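Local coordinates for protein galactose mutarotase related enzyme (Lactobacillus casei, PDB 3Q1N) that probably binds sugars and interconverts their anomers, an aldose 1-epimerase-like activity, at residues Y33-D38 against H143-V148; K39-R44 against K248-A253; Y61-K66 against D269-L274; M136-G141 against G275-S280. One frame throughout, in Å; residues are numbered along the deposited sequence. Where two conformers were deposited one is given.

Contact 1: residues Y33-D38 against H143-V148. With EDO (1,2-ethanediol), chain J; EDO (1,2-ethanediol), chain I.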
# COMPACT_ATOMS: atom_id res chain seq x y z
N TYR A 33 -9.27 -13.43 2.22
CA TYR A 33 -8.99 -12.46 1.17
C TYR A 33 -7.52 -12.12 1.07
O TYR A 33 -7.03 -11.80 -0.02
CB TYR A 33 -9.73 -11.15 1.41
CG TYR A 33 -11.23 -11.23 1.23
CD1 TYR A 33 -11.82 -11.05 -0.01
CD2 TYR A 33 -12.05 -11.42 2.30
CE1 TYR A 33 -13.20 -11.08 -0.18
CE2 TYR A 33 -13.42 -11.48 2.15
CZ TYR A 33 -14.00 -11.30 0.93
OH TYR A 33 -15.38 -11.36 0.85
N VAL A 34 -6.83 -12.13 2.20
CA VAL A 34 -5.44 -11.64 2.34
C VAL A 34 -4.40 -12.77 2.35
O VAL A 34 -4.59 -13.81 2.98
CB VAL A 34 -5.29 -10.74 3.58
CG1 VAL A 34 -3.82 -10.32 3.82
CG2 VAL A 34 -6.17 -9.46 3.42
N TRP A 35 -3.33 -12.57 1.59
CA TRP A 35 -2.21 -13.50 1.50
C TRP A 35 -1.75 -13.93 2.90
O TRP A 35 -1.61 -13.11 3.81
CB TRP A 35 -1.05 -12.86 0.73
CG TRP A 35 0.18 -13.69 0.63
CD1 TRP A 35 1.44 -13.37 1.08
CD2 TRP A 35 0.28 -14.99 0.05
NE1 TRP A 35 2.31 -14.38 0.80
CE2 TRP A 35 1.62 -15.40 0.18
CE3 TRP A 35 -0.62 -15.84 -0.56
CZ2 TRP A 35 2.08 -16.62 -0.31
CZ3 TRP A 35 -0.16 -17.07 -1.05
CH2 TRP A 35 1.17 -17.44 -0.92
N THR A 36 -1.54 -15.24 3.03
CA THR A 36 -1.18 -15.88 4.30
C THR A 36 0.30 -15.78 4.68
O THR A 36 0.67 -16.23 5.75
CB THR A 36 -1.50 -17.36 4.25
OG1 THR A 36 -0.85 -17.91 3.10
CG2 THR A 36 -3.01 -17.59 4.17
N GLY A 37 1.13 -15.15 3.85
CA GLY A 37 2.54 -14.98 4.17
C GLY A 37 3.41 -16.23 4.06
O GLY A 37 4.44 -16.32 4.71
N ASP A 38 3.01 -17.18 3.22
CA ASP A 38 3.85 -18.33 2.85
C ASP A 38 5.15 -17.83 2.21
O ASP A 38 5.14 -17.30 1.08
CB ASP A 38 3.07 -19.22 1.87
CG ASP A 38 3.86 -20.45 1.40
OD1 ASP A 38 5.04 -20.60 1.76
OD2 ASP A 38 3.29 -21.26 0.63
N HIS A 143 0.14 -1.83 1.45
CA HIS A 143 0.68 -2.85 0.54
C HIS A 143 -0.00 -4.23 0.70
O HIS A 143 0.66 -5.25 0.87
CB HIS A 143 2.21 -2.94 0.89
CG HIS A 143 3.09 -3.61 -0.14
ND1 HIS A 143 2.98 -4.94 -0.47
CD2 HIS A 143 4.17 -3.15 -0.80
CE1 HIS A 143 3.93 -5.27 -1.33
NE2 HIS A 143 4.69 -4.20 -1.53
N PRO A 144 -1.35 -4.31 0.57
CA PRO A 144 -2.02 -5.60 0.79
C PRO A 144 -1.85 -6.53 -0.40
O PRO A 144 -2.02 -6.10 -1.53
CB PRO A 144 -3.48 -5.21 0.93
CG PRO A 144 -3.61 -3.93 0.19
CD PRO A 144 -2.33 -3.22 0.51
N ALA A 145 -1.58 -7.79 -0.13
CA ALA A 145 -1.55 -8.84 -1.15
C ALA A 145 -2.84 -9.65 -0.99
O ALA A 145 -3.18 -10.08 0.11
CB ALA A 145 -0.37 -9.73 -0.94
N PHE A 146 -3.55 -9.81 -2.08
CA PHE A 146 -4.82 -10.50 -2.14
C PHE A 146 -4.70 -11.84 -2.82
O PHE A 146 -4.10 -11.96 -3.90
CB PHE A 146 -5.83 -9.67 -2.91
CG PHE A 146 -6.16 -8.37 -2.22
CD1 PHE A 146 -6.91 -8.37 -1.05
CD2 PHE A 146 -5.64 -7.18 -2.69
CE1 PHE A 146 -7.22 -7.19 -0.40
CE2 PHE A 146 -5.92 -5.98 -2.02
CZ PHE A 146 -6.70 -5.98 -0.88
N ASN A 147 -5.29 -12.84 -2.20
CA ASN A 147 -5.32 -14.19 -2.82
C ASN A 147 -6.08 -14.14 -4.16
O ASN A 147 -7.11 -13.43 -4.27
CB ASN A 147 -5.97 -15.18 -1.89
CG ASN A 147 -5.16 -15.39 -0.64
OD1 ASN A 147 -3.98 -15.73 -0.73
ND2 ASN A 147 -5.75 -15.13 0.53
N VAL A 148 -5.55 -14.87 -5.16
CA VAL A 148 -6.19 -15.05 -6.48
C VAL A 148 -6.08 -16.49 -6.96
O VAL A 148 -5.17 -17.20 -6.57
CB VAL A 148 -5.59 -14.09 -7.57
CG1 VAL A 148 -5.81 -12.62 -7.16
CG2 VAL A 148 -4.10 -14.39 -7.82
C1 EDO J . 5.51 -3.34 -4.85
O1 EDO J . 5.37 -2.13 -4.08
C2 EDO J . 6.78 -4.10 -4.52
O2 EDO J . 6.83 -4.48 -3.12
C1 EDO I . -9.49 -11.24 -3.35
O1 EDO I . -10.42 -12.28 -3.08
C2 EDO I . -9.55 -10.84 -4.81
O2 EDO I . -9.20 -11.96 -5.64
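Asn147 is gripped by both its backbone and its side chain where it meets Tyr33, Val34 and Trp35. Its main-chain N donates to Tyr33 O at 3.0 Å, and its side chain then climbs across the loop 33-38. CB passes 4.0 Å from Tyr33 O, and CG, set beside the backbone N (chi1 -65°), comes equally near Val34 O. At the tip the amide divides its work. ND2 hydrogen-bonds to Glu32 O, and gives a weak second bond to Val34 O, 3.0 Å long. OD1 lies in the plane of the Trp35 indole, at its edge, 3.4 Å from CE3, with the amide and ring planes 60° apart. Asparagine suits the place because a short side chain brings a donor to backbone carbonyls and an acceptor to the polarised C-H edge of the ring. An alanine here would probably leave Val34 O and Glu32 O without this donor and open a gap beside the indole edge. One residue along, the bond from Trp35 N to Ala145 O is nearly straight, 2.9 Å and 176°. The small Ala145 lets its CB lie 3.6 Å from Trp35 CB. Val34 and Phe146 thus form a single beta bridge, their CB atoms directed away overall, though still touching the opposite backbone. On its other side strand 136-147 pairs with strand 251-258, where Phe146 bonds Ile252; Val34 leans on Leu21 and Leu24 of strand 20-26, and Phe146 on Ile229 of strand 229-232.

Contact 2: residues K39-R44 against K248-A253. With EDO (1,2-ethanediol), chain K.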
# COMPACT_ATOMS: atom_id res chain seq x y z
N LYS A 39 6.27 -18.04 2.93
CA LYS A 39 7.61 -17.60 2.52
C LYS A 39 8.14 -18.20 1.19
O LYS A 39 9.13 -17.73 0.65
CB LYS A 39 8.65 -17.88 3.62
CG LYS A 39 8.99 -19.36 3.76
CD LYS A 39 9.88 -19.66 4.98
CE LYS A 39 10.10 -21.17 5.15
NZ LYS A 39 10.67 -21.48 6.50
N THR A 40 7.46 -19.22 0.69
CA THR A 40 7.72 -19.72 -0.66
C THR A 40 7.65 -18.57 -1.68
O THR A 40 8.49 -18.49 -2.58
CB THR A 40 6.71 -20.83 -1.00
OG1 THR A 40 6.72 -21.81 0.05
CG2 THR A 40 7.05 -21.50 -2.37
N PHE A 41 6.71 -17.64 -1.47
CA PHE A 41 6.49 -16.51 -2.38
C PHE A 41 6.71 -15.14 -1.76
O PHE A 41 7.32 -14.27 -2.37
CB PHE A 41 5.06 -16.59 -2.93
CG PHE A 41 4.79 -17.86 -3.67
CD1 PHE A 41 5.27 -18.03 -4.95
CD2 PHE A 41 4.04 -18.88 -3.09
CE1 PHE A 41 5.04 -19.23 -5.66
CE2 PHE A 41 3.80 -20.08 -3.78
CZ PHE A 41 4.29 -20.25 -5.07
N TRP A 42 6.19 -14.93 -0.55
CA TRP A 42 6.34 -13.64 0.12
C TRP A 42 5.95 -13.77 1.58
O TRP A 42 4.87 -14.24 1.88
CB TRP A 42 5.46 -12.55 -0.57
CG TRP A 42 5.75 -11.18 -0.14
CD1 TRP A 42 6.99 -10.59 -0.04
CD2 TRP A 42 4.79 -10.16 0.23
NE1 TRP A 42 6.85 -9.30 0.40
CE2 TRP A 42 5.51 -9.01 0.56
CE3 TRP A 42 3.40 -10.13 0.35
CZ2 TRP A 42 4.89 -7.82 0.98
CZ3 TRP A 42 2.78 -8.93 0.77
CH2 TRP A 42 3.52 -7.82 1.08
N ASN A 43 6.82 -13.37 2.48
CA ASN A 43 6.59 -13.64 3.87
C ASN A 43 5.84 -12.56 4.65
O ASN A 43 5.87 -12.58 5.87
CB ASN A 43 7.91 -13.97 4.58
CG ASN A 43 8.90 -12.87 4.52
OD1 ASN A 43 8.64 -11.76 4.04
ND2 ASN A 43 10.12 -13.18 4.99
N ARG A 44 5.21 -11.61 3.94
CA ARG A 44 4.40 -10.59 4.60
C ARG A 44 2.95 -10.66 4.11
O ARG A 44 2.60 -11.57 3.34
CB ARG A 44 5.01 -9.24 4.35
CG ARG A 44 6.43 -9.20 4.89
CD ARG A 44 7.14 -7.98 4.50
NE ARG A 44 8.56 -8.05 4.90
CZ ARG A 44 9.05 -7.67 6.08
NH1 ARG A 44 8.30 -7.15 7.05
NH2 ARG A 44 10.37 -7.77 6.29
N LYS A 248 5.28 -17.89 -9.76
CA LYS A 248 3.86 -18.16 -9.96
C LYS A 248 3.11 -18.02 -8.60
O LYS A 248 2.48 -18.98 -8.13
CB LYS A 248 3.68 -19.57 -10.56
CG LYS A 248 4.59 -19.88 -11.78
CD LYS A 248 3.81 -20.19 -13.07
CE LYS A 248 4.60 -21.15 -14.01
NZ LYS A 248 4.10 -22.60 -14.11
N ALA A 249 3.16 -16.84 -8.00
CA ALA A 249 2.51 -16.63 -6.72
C ALA A 249 1.00 -16.60 -6.92
O ALA A 249 0.53 -16.00 -7.88
CB ALA A 249 2.97 -15.34 -6.07
N PRO A 250 0.24 -17.23 -6.02
CA PRO A 250 -1.23 -17.22 -6.07
C PRO A 250 -1.80 -15.99 -5.37
O PRO A 250 -2.76 -16.08 -4.59
CB PRO A 250 -1.59 -18.51 -5.32
CG PRO A 250 -0.50 -18.59 -4.27
CD PRO A 250 0.75 -18.11 -4.94
N PHE A 251 -1.16 -14.85 -5.60
CA PHE A 251 -1.66 -13.54 -5.09
C PHE A 251 -1.28 -12.38 -6.00
O PHE A 251 -0.34 -12.47 -6.77
CB PHE A 251 -1.21 -13.29 -3.64
CG PHE A 251 0.25 -12.88 -3.46
CD1 PHE A 251 0.69 -11.57 -3.71
CD2 PHE A 251 1.18 -13.80 -3.00
CE1 PHE A 251 2.04 -11.20 -3.50
CE2 PHE A 251 2.52 -13.42 -2.78
CZ PHE A 251 2.94 -12.15 -3.05
N ILE A 252 -2.04 -11.30 -5.88
CA ILE A 252 -1.75 -10.03 -6.53
C ILE A 252 -1.97 -8.97 -5.48
O ILE A 252 -3.00 -9.01 -4.78
CB ILE A 252 -2.65 -9.79 -7.76
CG1 ILE A 252 -2.41 -10.86 -8.82
CG2 ILE A 252 -2.35 -8.35 -8.36
CD1 ILE A 252 -3.46 -10.83 -9.95
N ALA A 253 -0.95 -8.10 -5.30
CA ALA A 253 -1.06 -6.95 -4.44
C ALA A 253 -1.60 -5.74 -5.20
O ALA A 253 -1.21 -5.49 -6.35
CB ALA A 253 0.31 -6.62 -3.77
C1 EDO K . 8.46 -7.01 -2.10
O1 EDO K . 9.80 -6.53 -2.19
C2 EDO K . 7.81 -6.39 -0.87
O2 EDO K . 8.52 -6.81 0.31
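Phe41 meets Ala249 and Pro250 with the flat of its ring, its CG set anti to the carbonyl carbon (chi1 -59°), while the neighbouring Trp42 has CG anti to the backbone N (chi1 -168°) and meets Phe251 instead. Ala249 CA stands 3.5 Å above the Phe41 ring plane, offset toward the rim, and Pro250 CD covers the same face in a second CH-pi contact, 4.0 Å from the ring centroid. Alanine and proline fit here because they offer compact C-H surface to the ring. The opposite face is covered by CG2 of Thr40. The loop 39-44 is thereby laid against the start of strand 251-258, one of the antiparallel strands of the beta-sandwich characteristic of galactose mutarotases. An alanine in place of Phe41 would probably leave Ala249 CA and Pro250 CD without their aromatic cover and open a gap between loop and strand. Trp42 packs less squarely: its CB is 3.6 Å from Phe251 CZ, and the two side chains cross at about a right angle. Their rings are oblique, the six-membered ring of the indole lying 5.8 Å from the Phe251 ring, centroid to centroid. Trp42 NE1, at the far edge of the indole, donates to O2 of an ethanediol at 3.0 Å. Arg44 CB lies over one face of this indole, whose edge-to-face neighbour is Trp242.

Contact 3: residues Y61-K66 against D269-L274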
# COMPACT_ATOMS: atom_id res chain seq x y z
N TYR A 61 18.83 9.58 1.56
CA TYR A 61 18.14 10.72 1.02
C TYR A 61 18.63 11.99 1.65
O TYR A 61 19.48 11.97 2.54
CB TYR A 61 16.65 10.58 1.25
CG TYR A 61 16.20 10.77 2.69
CD1 TYR A 61 16.42 9.79 3.63
CD2 TYR A 61 15.56 11.92 3.11
CE1 TYR A 61 16.02 9.93 4.97
CE2 TYR A 61 15.14 12.07 4.45
CZ TYR A 61 15.38 11.09 5.37
OH TYR A 61 15.00 11.21 6.70
N ARG A 62 18.12 13.11 1.18
CA ARG A 62 18.49 14.41 1.72
C ARG A 62 17.31 15.14 2.37
O ARG A 62 16.15 15.00 1.94
CB ARG A 62 19.06 15.31 0.63
CG ARG A 62 20.48 14.96 0.24
CD ARG A 62 20.82 15.56 -1.10
NE ARG A 62 20.99 17.01 -1.02
CZ ARG A 62 20.60 17.90 -1.94
NH1 ARG A 62 19.95 17.52 -3.05
NH2 ARG A 62 20.86 19.20 -1.76
N LEU A 63 17.66 15.95 3.38
CA LEU A 63 16.78 17.03 3.87
C LEU A 63 17.56 18.30 3.68
O LEU A 63 18.45 18.61 4.48
CB LEU A 63 16.34 16.81 5.32
CG LEU A 63 15.52 15.56 5.55
CD1 LEU A 63 15.45 15.17 7.04
CD2 LEU A 63 14.10 15.75 4.92
N GLY A 64 17.28 19.00 2.60
CA GLY A 64 18.07 20.14 2.20
C GLY A 64 19.47 19.64 1.90
O GLY A 64 19.64 18.75 1.06
N ALA A 65 20.45 20.13 2.64
CA ALA A 65 21.85 19.77 2.34
C ALA A 65 22.36 18.59 3.17
O ALA A 65 23.47 18.09 2.87
CB ALA A 65 22.78 21.00 2.49
N LYS A 66 21.56 18.10 4.12
CA LYS A 66 21.97 17.02 5.02
C LYS A 66 21.52 15.65 4.50
O LYS A 66 20.42 15.51 3.96
CB LYS A 66 21.39 17.26 6.42
CG LYS A 66 21.93 18.51 7.12
CD LYS A 66 21.18 18.76 8.43
CE LYS A 66 22.10 19.12 9.57
NZ LYS A 66 22.57 20.52 9.53
N ASP A 269 16.30 15.17 -2.31
CA ASP A 269 15.76 16.00 -1.22
C ASP A 269 14.31 15.68 -1.02
O ASP A 269 13.46 15.84 -1.92
CB ASP A 269 15.94 17.46 -1.62
CG ASP A 269 15.45 18.44 -0.56
OD1 ASP A 269 15.11 18.04 0.56
OD2 ASP A 269 15.43 19.66 -0.90
N TRP A 270 13.99 15.19 0.16
CA TRP A 270 12.58 14.83 0.40
C TRP A 270 11.61 16.01 0.39
O TRP A 270 10.39 15.81 0.25
CB TRP A 270 12.42 14.06 1.69
CG TRP A 270 12.66 12.58 1.55
CD1 TRP A 270 13.36 11.96 0.56
CD2 TRP A 270 12.18 11.55 2.40
NE1 TRP A 270 13.38 10.62 0.76
CE2 TRP A 270 12.66 10.33 1.89
CE3 TRP A 270 11.39 11.52 3.55
CZ2 TRP A 270 12.38 9.11 2.51
CZ3 TRP A 270 11.13 10.34 4.15
CH2 TRP A 270 11.60 9.14 3.62
N TYR A 271 12.14 17.22 0.49
CA TYR A 271 11.31 18.41 0.34
C TYR A 271 10.89 18.68 -1.11
O TYR A 271 10.02 19.55 -1.35
CB TYR A 271 12.02 19.65 0.88
CG TYR A 271 12.14 19.61 2.41
CD1 TYR A 271 11.00 19.59 3.22
CD2 TYR A 271 13.39 19.62 3.05
CE1 TYR A 271 11.11 19.53 4.62
CE2 TYR A 271 13.50 19.54 4.46
CZ TYR A 271 12.35 19.53 5.23
OH TYR A 271 12.49 19.49 6.59
N THR A 272 11.47 17.97 -2.08
CA THR A 272 11.03 18.11 -3.47
C THR A 272 10.73 16.75 -4.16
O THR A 272 10.33 16.74 -5.34
CB THR A 272 12.12 18.79 -4.34
OG1 THR A 272 13.31 18.00 -4.31
CG2 THR A 272 12.43 20.21 -3.85
N LYS A 273 10.91 15.64 -3.43
CA LYS A 273 10.72 14.27 -3.94
C LYS A 273 9.28 14.10 -4.46
O LYS A 273 8.32 14.44 -3.76
CB LYS A 273 11.03 13.24 -2.85
CG LYS A 273 10.77 11.80 -3.19
CD LYS A 273 11.13 10.83 -2.04
CE LYS A 273 10.76 9.41 -2.33
NZ LYS A 273 11.15 8.45 -1.23
N LEU A 274 9.15 13.65 -5.69
CA LEU A 274 7.81 13.55 -6.29
C LEU A 274 6.97 12.61 -5.45
O LEU A 274 7.40 11.49 -5.12
CB LEU A 274 7.86 13.04 -7.72
CG LEU A 274 6.56 13.05 -8.51
CD1 LEU A 274 6.16 14.53 -8.77
CD2 LEU A 274 6.67 12.25 -9.84
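Tyr61 and Trp270 stack face to face: the phenol ring and the five-membered ring of the indole have centroids 4.0 Å apart and planes 27° from parallel. Trp270 CE2 lies over one face of the tyrosine and Tyr61 CD2 over one face of the indole, while the side chains cross at about a right angle. Tyr271 presents its edge, with Gly64 N in its plane, and Leu63 CD2 packs obliquely 3.9 Å from CE2 of that ring. Strands 60-63 and 66-69 form a beta hairpin joined by a type II' turn from Leu63 to Lys66. Gly64 occupies the turn position with positive phi (62°), readily taken by a residue lacking CB. The loop 269-274 docks on the hairpin through a single bridge between Arg62 and Asp269, next to which Trp270 N donates to Arg62 O at 2.8 Å. The phenol hydroxyls are tied farther off, Tyr61 to Lys104 O and Tyr271 to Ser135 O. Asp269 serves both segments. Its OD1 accepts from Tyr271 N, two residues on, in an Asx turn, and also from Gly64 N; the two donors, each 3.1 Å from OD1, approach from opposite faces of the carboxylate plane.

Contact 4: residues M136-G141 against G275-S280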
# COMPACT_ATOMS: atom_id res chain seq x y z
N MSE A 136 7.99 18.60 7.95
CA MSE A 136 8.17 17.13 7.81
C MSE A 136 7.63 16.63 6.48
O MSE A 136 6.43 16.66 6.22
CB MSE A 136 7.47 16.42 8.95
CG MSE A 136 7.66 14.89 8.93
SE MSE A 136 6.78 13.92 10.33
CE MSE A 136 5.11 13.66 9.45
N PRO A 137 8.53 16.11 5.63
CA PRO A 137 8.11 15.54 4.35
C PRO A 137 7.93 14.03 4.54
O PRO A 137 8.71 13.40 5.23
CB PRO A 137 9.26 15.88 3.44
CG PRO A 137 10.50 15.84 4.40
CD PRO A 137 10.00 16.15 5.79
N PHE A 138 6.90 13.47 3.91
CA PHE A 138 6.67 12.02 4.04
C PHE A 138 5.88 11.47 2.87
O PHE A 138 5.25 12.22 2.11
CB PHE A 138 5.89 11.70 5.34
CG PHE A 138 4.44 12.06 5.25
CD1 PHE A 138 4.01 13.37 5.47
CD2 PHE A 138 3.52 11.14 4.85
CE1 PHE A 138 2.72 13.73 5.26
CE2 PHE A 138 2.18 11.47 4.64
CZ PHE A 138 1.77 12.81 4.87
N ALA A 139 5.98 10.15 2.74
CA ALA A 139 5.06 9.36 1.92
C ALA A 139 4.37 8.33 2.79
O ALA A 139 4.90 7.90 3.81
CB ALA A 139 5.82 8.65 0.73
N LEU A 140 3.17 7.92 2.39
CA LEU A 140 2.42 6.89 3.12
C LEU A 140 1.77 5.96 2.12
O LEU A 140 1.09 6.42 1.19
CB LEU A 140 1.35 7.52 4.03
CG LEU A 140 0.55 6.51 4.90
CD1 LEU A 140 -0.57 5.83 4.18
CD2 LEU A 140 1.47 5.48 5.48
N GLY A 141 1.97 4.67 2.27
CA GLY A 141 1.29 3.68 1.42
C GLY A 141 0.84 2.47 2.23
O GLY A 141 1.24 2.28 3.39
N GLY A 275 5.75 13.06 -5.14
CA GLY A 275 4.78 12.30 -4.36
C GLY A 275 4.81 12.55 -2.86
O GLY A 275 3.90 12.11 -2.14
N ASN A 276 5.88 13.15 -2.36
CA ASN A 276 5.93 13.55 -0.99
C ASN A 276 4.99 14.73 -0.68
O ASN A 276 4.64 15.56 -1.54
CB ASN A 276 7.37 13.91 -0.49
CG ASN A 276 8.18 12.71 -0.05
OD1 ASN A 276 7.78 11.56 -0.21
ND2 ASN A 276 9.37 12.98 0.56
N THR A 277 4.55 14.72 0.58
CA THR A 277 3.78 15.78 1.21
C THR A 277 4.63 16.39 2.33
O THR A 277 5.17 15.66 3.14
CB THR A 277 2.52 15.22 1.84
OG1 THR A 277 1.73 14.54 0.86
CG2 THR A 277 1.64 16.37 2.48
N THR A 278 4.74 17.72 2.35
CA THR A 278 5.43 18.44 3.42
C THR A 278 4.43 19.07 4.39
O THR A 278 3.64 19.92 4.02
CB THR A 278 6.43 19.51 2.93
OG1 THR A 278 7.41 18.88 2.07
CG2 THR A 278 7.16 20.20 4.14
N LEU A 279 4.46 18.61 5.62
CA LEU A 279 3.60 19.19 6.66
C LEU A 279 4.30 20.27 7.44
O LEU A 279 5.43 20.11 7.90
CB LEU A 279 3.15 18.07 7.60
CG LEU A 279 2.08 17.10 7.07
CD1 LEU A 279 1.92 15.90 8.06
CD2 LEU A 279 0.76 17.79 6.79
N SER A 280 3.62 21.40 7.60
CA SER A 280 4.01 22.41 8.56
C SER A 280 4.04 21.88 10.00
O SER A 280 3.46 20.81 10.31
CB SER A 280 3.06 23.62 8.45
OG SER A 280 3.14 24.22 7.16
O HOH W 1 2.60 12.10 0.72
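Phe138 and Thr277 lie side by side across the paired strands, pointing the same way, as do Met136, a selenomethionine, and Leu279. All four project from one face of the sheet. The Phe138 CG sits between the backbone N and the carbonyl carbon (chi1 74°), and the ring brings CE1 to 3.7 Å from Thr277 CB. The same CE1 is 3.6 Å from Leu279 CD1, the leucine crossing the ring obliquely, and the bent end of Met136 adds its CE to that methyl group at 4.1 Å. On the reverse face Pro137 CB meets Thr278 OG1 at 3.8 Å. Proline is tolerated there because the pair is a non-hydrogen-bonded one, in which the missing N-H would not have been used across the strands. Two hydrogen-bonded pairs flank it, Met136 with Leu279 and Phe138 with Thr277, each closed by two backbone bonds. A water bridges the two strands, bonded to Thr277 OG1 at 2.6 Å and lying 3.0 Å from Phe138 O. Asn276 rests OD1 on Ala139 CB, its ND2 being bonded to Trp270 O. Short strand 277-279, running 154° to strand 136-138, is thus an antiparallel partner whose Leu279, with Met136 and Phe138, packs against Val128 of strand 121-130 in the large facing sheet, the arrangement of a beta-sandwich of the mutarotase family.

The four contacts fall into two clusters joined by strand 136-147, which serves contact 1 at one end and contact 4 at the other, their centres 27 Å apart. Contacts 1 and 2 are neighbours, centres 7 Å apart, tied where Trp35 NE1 meets Trp42 O at 2.8 Å. Contacts 3 and 4, centres 11 Å apart, are joined where Trp270 O lies 3.0 Å from Asn276 ND2, and pack Leu63 and Tyr271 on Pro137. In the first cluster the rings of His143 and Trp42 meet, with ethanediols bonded to both and a nitrate nearby; such liquor molecules are consistent with a sugar pocket there.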